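PDB 2PNW: membrane-bound lytic murein transglycosylase, which probably cleaves the glycan strands of bacterial cell-wall peptidoglycan as a lytic transglycosylase, leaving 1,6-anhydromuramoyl ends. Local coordinates for residues G19-D23 and R76-E80; I52-L57 and T295-P299. Residue numbers count along the deposited sequence, not the author numbering.

How the contacts relate
Both contacts fasten the early helical part of the chain. Helix 54-66 serves contact 2 and helix 72-82, next in sequence, serves contact 1. Contact 1 is the more peripheral, about 25 Å from the chain centre to its own centre, and is only partly buried. R76 and E80 hydrogen-bond to the main-chain O of D23 and the indole of W20. Contact 2 is buried, its centre about 17 Å from the chain centre, and relies on aliphatic packing with one threonine hydroxyl and a water. The contact centres lie about 19 Å apart, yet the two touch: F79 CE1 packs 4.0 Å from P299 CG. L319 of strand 316-324 touches W20, F79 and P299, so one strand lies against both contacts.

Contact 1: G19-D23 and R76-E80; sequences GWGQD and RQFFE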
loop_
_atom_site.group_PDB
_atom_site.type_symbol
_atom_site.label_atom_id
_atom_site.label_comp_id
_atom_site.label_asym_id
_atom_site.label_seq_id
_atom_site.Cartn_x
_atom_site.Cartn_y
_atom_site.Cartn_z
ATOM N N GLY A 19 18.326 14.121 -10.734
ATOM C CA GLY A 19 18.858 13.669 -9.466
ATOM C C GLY A 19 19.310 12.215 -9.436
ATOM O O GLY A 19 19.747 11.751 -8.400
ATOM N N TRP A 20 19.207 11.508 -10.562
ATOM C CA TRP A 20 19.672 10.110 -10.657
ATOM C C TRP A 20 21.086 9.973 -10.107
ATOM O O TRP A 20 21.357 9.138 -9.234
ATOM C CB TRP A 20 19.613 9.596 -12.112
ATOM C CG TRP A 20 20.279 8.256 -12.292
ATOM C CD1 TRP A 20 21.509 8.007 -12.837
ATOM C CD2 TRP A 20 19.758 6.989 -11.886
ATOM N NE1 TRP A 20 21.775 6.654 -12.815
ATOM C CE2 TRP A 20 20.717 6.010 -12.227
ATOM C CE3 TRP A 20 18.559 6.586 -11.282
ATOM C CZ2 TRP A 20 20.521 4.646 -11.972
ATOM C CZ3 TRP A 20 18.359 5.221 -11.036
ATOM C CH2 TRP A 20 19.339 4.273 -11.380
ATOM N N GLY A 21 21.985 10.818 -10.601
ATOM C CA GLY A 21 23.377 10.803 -10.178
ATOM C C GLY A 21 23.632 10.977 -8.693
ATOM O O GLY A 21 24.718 10.633 -8.197
ATOM N N GLN A 22 22.654 11.522 -7.976
ATOM C CA GLN A 22 22.817 11.766 -6.548
ATOM C C GLN A 22 22.112 10.721 -5.663
ATOM O O GLN A 22 22.225 10.767 -4.435
ATOM C CB GLN A 22 22.340 13.184 -6.194
ATOM C CG GLN A 22 23.271 14.310 -6.728
ATOM C CD GLN A 22 23.378 14.316 -8.242
ATOM O OE1 GLN A 22 22.380 14.495 -8.943
ATOM N NE2 GLN A 22 24.595 14.114 -8.758
ATOM N N ASP A 23 21.386 9.791 -6.286
ATOM C CA ASP A 23 20.632 8.781 -5.527
ATOM C C ASP A 23 21.517 7.601 -5.133
ATOM O O ASP A 23 22.411 7.204 -5.885
ATOM C CB ASP A 23 19.417 8.297 -6.338
ATOM C CG ASP A 23 18.430 7.475 -5.494
ATOM O OD1 ASP A 23 18.214 7.804 -4.299
ATOM O OD2 ASP A 23 17.865 6.505 -6.039
ATOM N N ARG A 76 23.990 2.305 -8.831
ATOM C CA ARG A 76 23.401 2.981 -9.995
ATOM C C ARG A 76 23.839 2.302 -11.293
ATOM O O ARG A 76 23.027 2.145 -12.211
ATOM C CB ARG A 76 23.771 4.475 -10.037
ATOM C CG ARG A 76 23.170 5.305 -8.912
ATOM C CD ARG A 76 23.400 6.793 -9.130
ATOM N NE ARG A 76 24.831 7.093 -9.165
ATOM C CZ ARG A 76 25.556 7.461 -8.109
ATOM N NH1 ARG A 76 24.994 7.582 -6.906
ATOM N NH2 ARG A 76 26.853 7.712 -8.259
ATOM N N GLN A 77 25.115 1.905 -11.370
ATOM C CA GLN A 77 25.661 1.300 -12.588
ATOM C C GLN A 77 24.971 -0.009 -12.909
ATOM O O GLN A 77 24.745 -0.328 -14.076
ATOM C CB GLN A 77 27.182 1.076 -12.483
ATOM C CG GLN A 77 27.807 0.525 -13.783
ATOM C CD GLN A 77 27.718 1.512 -14.946
ATOM O OE1 GLN A 77 28.213 2.633 -14.857
ATOM N NE2 GLN A 77 27.095 1.091 -16.040
ATOM N N PHE A 78 24.635 -0.776 -11.877
ATOM C CA PHE A 78 23.857 -1.978 -12.100
ATOM C C PHE A 78 22.618 -1.693 -12.958
ATOM O O PHE A 78 22.353 -2.399 -13.949
ATOM C CB PHE A 78 23.401 -2.597 -10.774
ATOM C CG PHE A 78 22.417 -3.715 -10.970
ATOM C CD1 PHE A 78 22.858 -4.967 -11.391
ATOM C CD2 PHE A 78 21.040 -3.505 -10.769
ATOM C CE1 PHE A 78 21.940 -6.019 -11.632
ATOM C CE2 PHE A 78 20.125 -4.525 -11.007
ATOM C CZ PHE A 78 20.576 -5.795 -11.436
ATOM N N PHE A 79 21.851 -0.678 -12.569
ATOM C CA PHE A 79 20.608 -0.346 -13.285
ATOM C C PHE A 79 20.869 0.201 -14.685
ATOM O O PHE A 79 20.149 -0.143 -15.632
ATOM C CB PHE A 79 19.716 0.605 -12.460
ATOM C CG PHE A 79 19.148 -0.048 -11.229
ATOM C CD1 PHE A 79 18.086 -0.957 -11.330
ATOM C CD2 PHE A 79 19.716 0.183 -9.982
ATOM C CE1 PHE A 79 17.578 -1.605 -10.191
ATOM C CE2 PHE A 79 19.219 -0.472 -8.842
ATOM C CZ PHE A 79 18.157 -1.366 -8.955
ATOM N N GLU A 80 21.883 1.055 -14.808
ATOM C CA GLU A 80 22.285 1.601 -16.122
ATOM C C GLU A 80 22.669 0.530 -17.124
ATOM O O GLU A 80 22.342 0.654 -18.289
ATOM C CB GLU A 80 23.422 2.617 -15.972
ATOM C CG GLU A 80 23.041 3.761 -15.052
ATOM C CD GLU A 80 23.974 4.945 -15.140
ATOM O OE1 GLU A 80 24.499 5.202 -16.254
ATOM O OE2 GLU A 80 24.164 5.621 -14.093
#
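Two hydrogen bonds tie the loop to the helix. The indole NE1 of W20 donates to OE2 of E80 at 2.9 Å, almost in line with the N-H bond. R76 NH1 donates to the main-chain O of D23 at 2.8 Å. R76 and E80 are one helical turn apart, so both reach the loop from the same side of helix 72-82. The side chain of D23 turns to other partners: it forms a salt bridge with R285 and accepts from L319 N. R76 also has a second partner, since its NH2 pairs with E73.

Residues 20-22 form a short 3-10 segment. Q22 N bonds to G19 O at 2.9 Å and D23 N to W20 O at 3.0 Å. G21 O lies over one face of the R76 guanidinium, 3.3 Å from CZ. That is close contact without a hydrogen bond, as the angle to NH1 is poor.

This is loop-on-helix packing around the buried W20. It joins the segment between strand 8-11 and helix 28-39 to helix 72-82. The aliphatic part of R76 covers one face of the indole: CD makes a CH-pi contact 4.2 Å from the centroid of the W20 five-membered ring. R76 CB is 3.8 Å from W20 CZ2. At the ring edge, W20 CH2 meets F79 CB at 3.8 Å. Farther out, W20 and F79 both touch L319 of strand 316-324, and the W20 ring meets F14.

Contact 2: I52-L57 and T295-P299; sequences ITAAEL and TFGLP
A capping box starts helix 54-66, and a type II beta turn, T295 to L298, packs against that helix start. T53 is the N-cap. Its OG1 (chi1 p) accepts from E56 N at 3.0 Å, and T53 N returns a bond to E56 OE1 at 3.1 Å. L57 N bonds to T53 O at 3.1 Å.

In the turn, F296 has phi/psi of -58/150 and G297 95/-13. A side chain at G297 would clash with L57 CD2 and be jammed against the carbonyl O of F296.

The CA atoms of I52 and T295 are 6.3 Å apart, and those of L57 and L298 6.9 Å. T295 (chi1 m) points toward the helix start, and its OG1 donates a very short 2.5 Å bond to I52 O. One water accepts from I52 N at 2.9 Å and donates to T295 OG1 at 2.8 Å. G48 N also bonds to this hydroxyl.

L57 (chi1 t, chi2 p) places CD2 3.4 Å from F296 O and CD1 3.4 Å from G297 O, which has no polar partner. I52 CB meets L298 CD1 at 3.8 Å; L57 CD1 meets L298 CD2 at 4.2 Å. G297 and L298 bond to A322 through their backbones. The arrangement is a capped helix start docked on a turn of the 3D domain, whose fold is probably the double-psi beta barrel of MltA relatives.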
loop_
_atom_site.group_PDB
_atom_site.type_symbol
_atom_site.label_atom_id
_atom_site.label_comp_id
_atom_site.label_asym_id
_atom_site.label_seq_id
_atom_site.Cartn_x
_atom_site.Cartn_y
_atom_site.Cartn_z
ATOM N N ILE A 52 4.738 -6.067 -18.483
ATOM C CA ILE A 52 5.957 -6.737 -18.016
ATOM C C ILE A 52 5.656 -7.970 -17.161
ATOM O O ILE A 52 4.982 -7.867 -16.134
ATOM C CB ILE A 52 6.864 -5.787 -17.220
ATOM C CG1 ILE A 52 7.092 -4.476 -17.998
ATOM C CG2 ILE A 52 8.182 -6.499 -16.888
ATOM C CD1 ILE A 52 8.039 -4.611 -19.180
ATOM N N THR A 53 6.164 -9.134 -17.569
ATOM C CA THR A 53 5.856 -10.355 -16.823
ATOM C C THR A 53 6.782 -10.529 -15.630
ATOM O O THR A 53 7.904 -10.005 -15.619
ATOM C CB THR A 53 5.969 -11.620 -17.712
ATOM O OG1 THR A 53 7.344 -11.867 -18.013
ATOM C CG2 THR A 53 5.171 -11.429 -19.035
ATOM N N ALA A 54 6.325 -11.300 -14.645
ATOM C CA ALA A 54 7.190 -11.711 -13.533
ATOM C C ALA A 54 8.448 -12.444 -14.010
ATOM O O ALA A 54 9.521 -12.262 -13.434
ATOM C CB ALA A 54 6.428 -12.580 -12.553
ATOM N N ALA A 55 8.325 -13.290 -15.038
ATOM C CA ALA A 55 9.515 -13.931 -15.619
ATOM C C ALA A 55 10.532 -12.930 -16.172
ATOM O O ALA A 55 11.740 -13.138 -16.038
ATOM C CB ALA A 55 9.131 -14.935 -16.708
ATOM N N GLU A 56 10.062 -11.860 -16.798
ATOM C CA GLU A 56 10.963 -10.800 -17.305
ATOM C C GLU A 56 11.664 -10.089 -16.139
ATOM O O GLU A 56 12.866 -9.834 -16.179
ATOM C CB GLU A 56 10.200 -9.807 -18.190
ATOM C CG GLU A 56 9.914 -10.405 -19.591
ATOM C CD GLU A 56 8.965 -9.593 -20.461
ATOM O OE1 GLU A 56 8.045 -8.895 -19.960
ATOM O OE2 GLU A 56 9.152 -9.657 -21.691
ATOM N N LEU A 57 10.902 -9.793 -15.096
ATOM C CA LEU A 57 11.479 -9.223 -13.868
ATOM C C LEU A 57 12.556 -10.132 -13.273
ATOM O O LEU A 57 13.606 -9.659 -12.846
ATOM C CB LEU A 57 10.389 -8.974 -12.828
ATOM C CG LEU A 57 10.843 -8.577 -11.395
ATOM C CD1 LEU A 57 11.536 -7.216 -11.360
ATOM C CD2 LEU A 57 9.684 -8.632 -10.406
ATOM N N THR A 295 3.251 -4.246 -12.811
ATOM C CA THR A 295 3.689 -5.506 -12.225
ATOM C C THR A 295 4.543 -5.195 -10.998
ATOM O O THR A 295 5.427 -4.344 -11.078
ATOM C CB THR A 295 4.543 -6.306 -13.258
ATOM O OG1 THR A 295 3.780 -6.482 -14.471
ATOM C CG2 THR A 295 4.944 -7.676 -12.692
ATOM N N PHE A 296 4.275 -5.865 -9.871
ATOM C CA PHE A 296 5.092 -5.696 -8.660
ATOM C C PHE A 296 6.572 -6.018 -8.884
ATOM O O PHE A 296 6.918 -6.863 -9.722
ATOM C CB PHE A 296 4.576 -6.575 -7.516
ATOM C CG PHE A 296 3.193 -6.194 -7.015
ATOM C CD1 PHE A 296 2.813 -4.864 -6.889
ATOM C CD2 PHE A 296 2.293 -7.181 -6.647
ATOM C CE1 PHE A 296 1.525 -4.510 -6.410
ATOM C CE2 PHE A 296 0.997 -6.840 -6.162
ATOM C CZ PHE A 296 0.624 -5.505 -6.051
ATOM N N GLY A 297 7.432 -5.346 -8.127
ATOM C CA GLY A 297 8.852 -5.657 -8.132
ATOM C C GLY A 297 9.679 -4.808 -9.079
ATOM O O GLY A 297 10.895 -4.854 -9.010
ATOM N N LEU A 298 9.033 -4.081 -9.985
ATOM C CA LEU A 298 9.763 -3.264 -10.955
ATOM C C LEU A 298 10.260 -1.967 -10.315
ATOM O O LEU A 298 9.581 -1.428 -9.440
ATOM C CB LEU A 298 8.865 -2.936 -12.140
ATOM C CG LEU A 298 8.720 -4.128 -13.076
ATOM C CD1 LEU A 298 7.552 -3.889 -13.985
ATOM C CD2 LEU A 298 10.027 -4.277 -13.872
ATOM N N PRO A 299 11.445 -1.483 -10.730
ATOM C CA PRO A 299 11.940 -0.205 -10.209
ATOM C C PRO A 299 11.255 0.986 -10.868
ATOM O O PRO A 299 11.001 0.967 -12.086
ATOM C CB PRO A 299 13.454 -0.212 -10.573
ATOM C CG PRO A 299 13.730 -1.615 -11.109
ATOM C CD PRO A 299 12.413 -2.096 -11.663
HETATM O O HOH W 1 3.617 -4.448 -16.316
#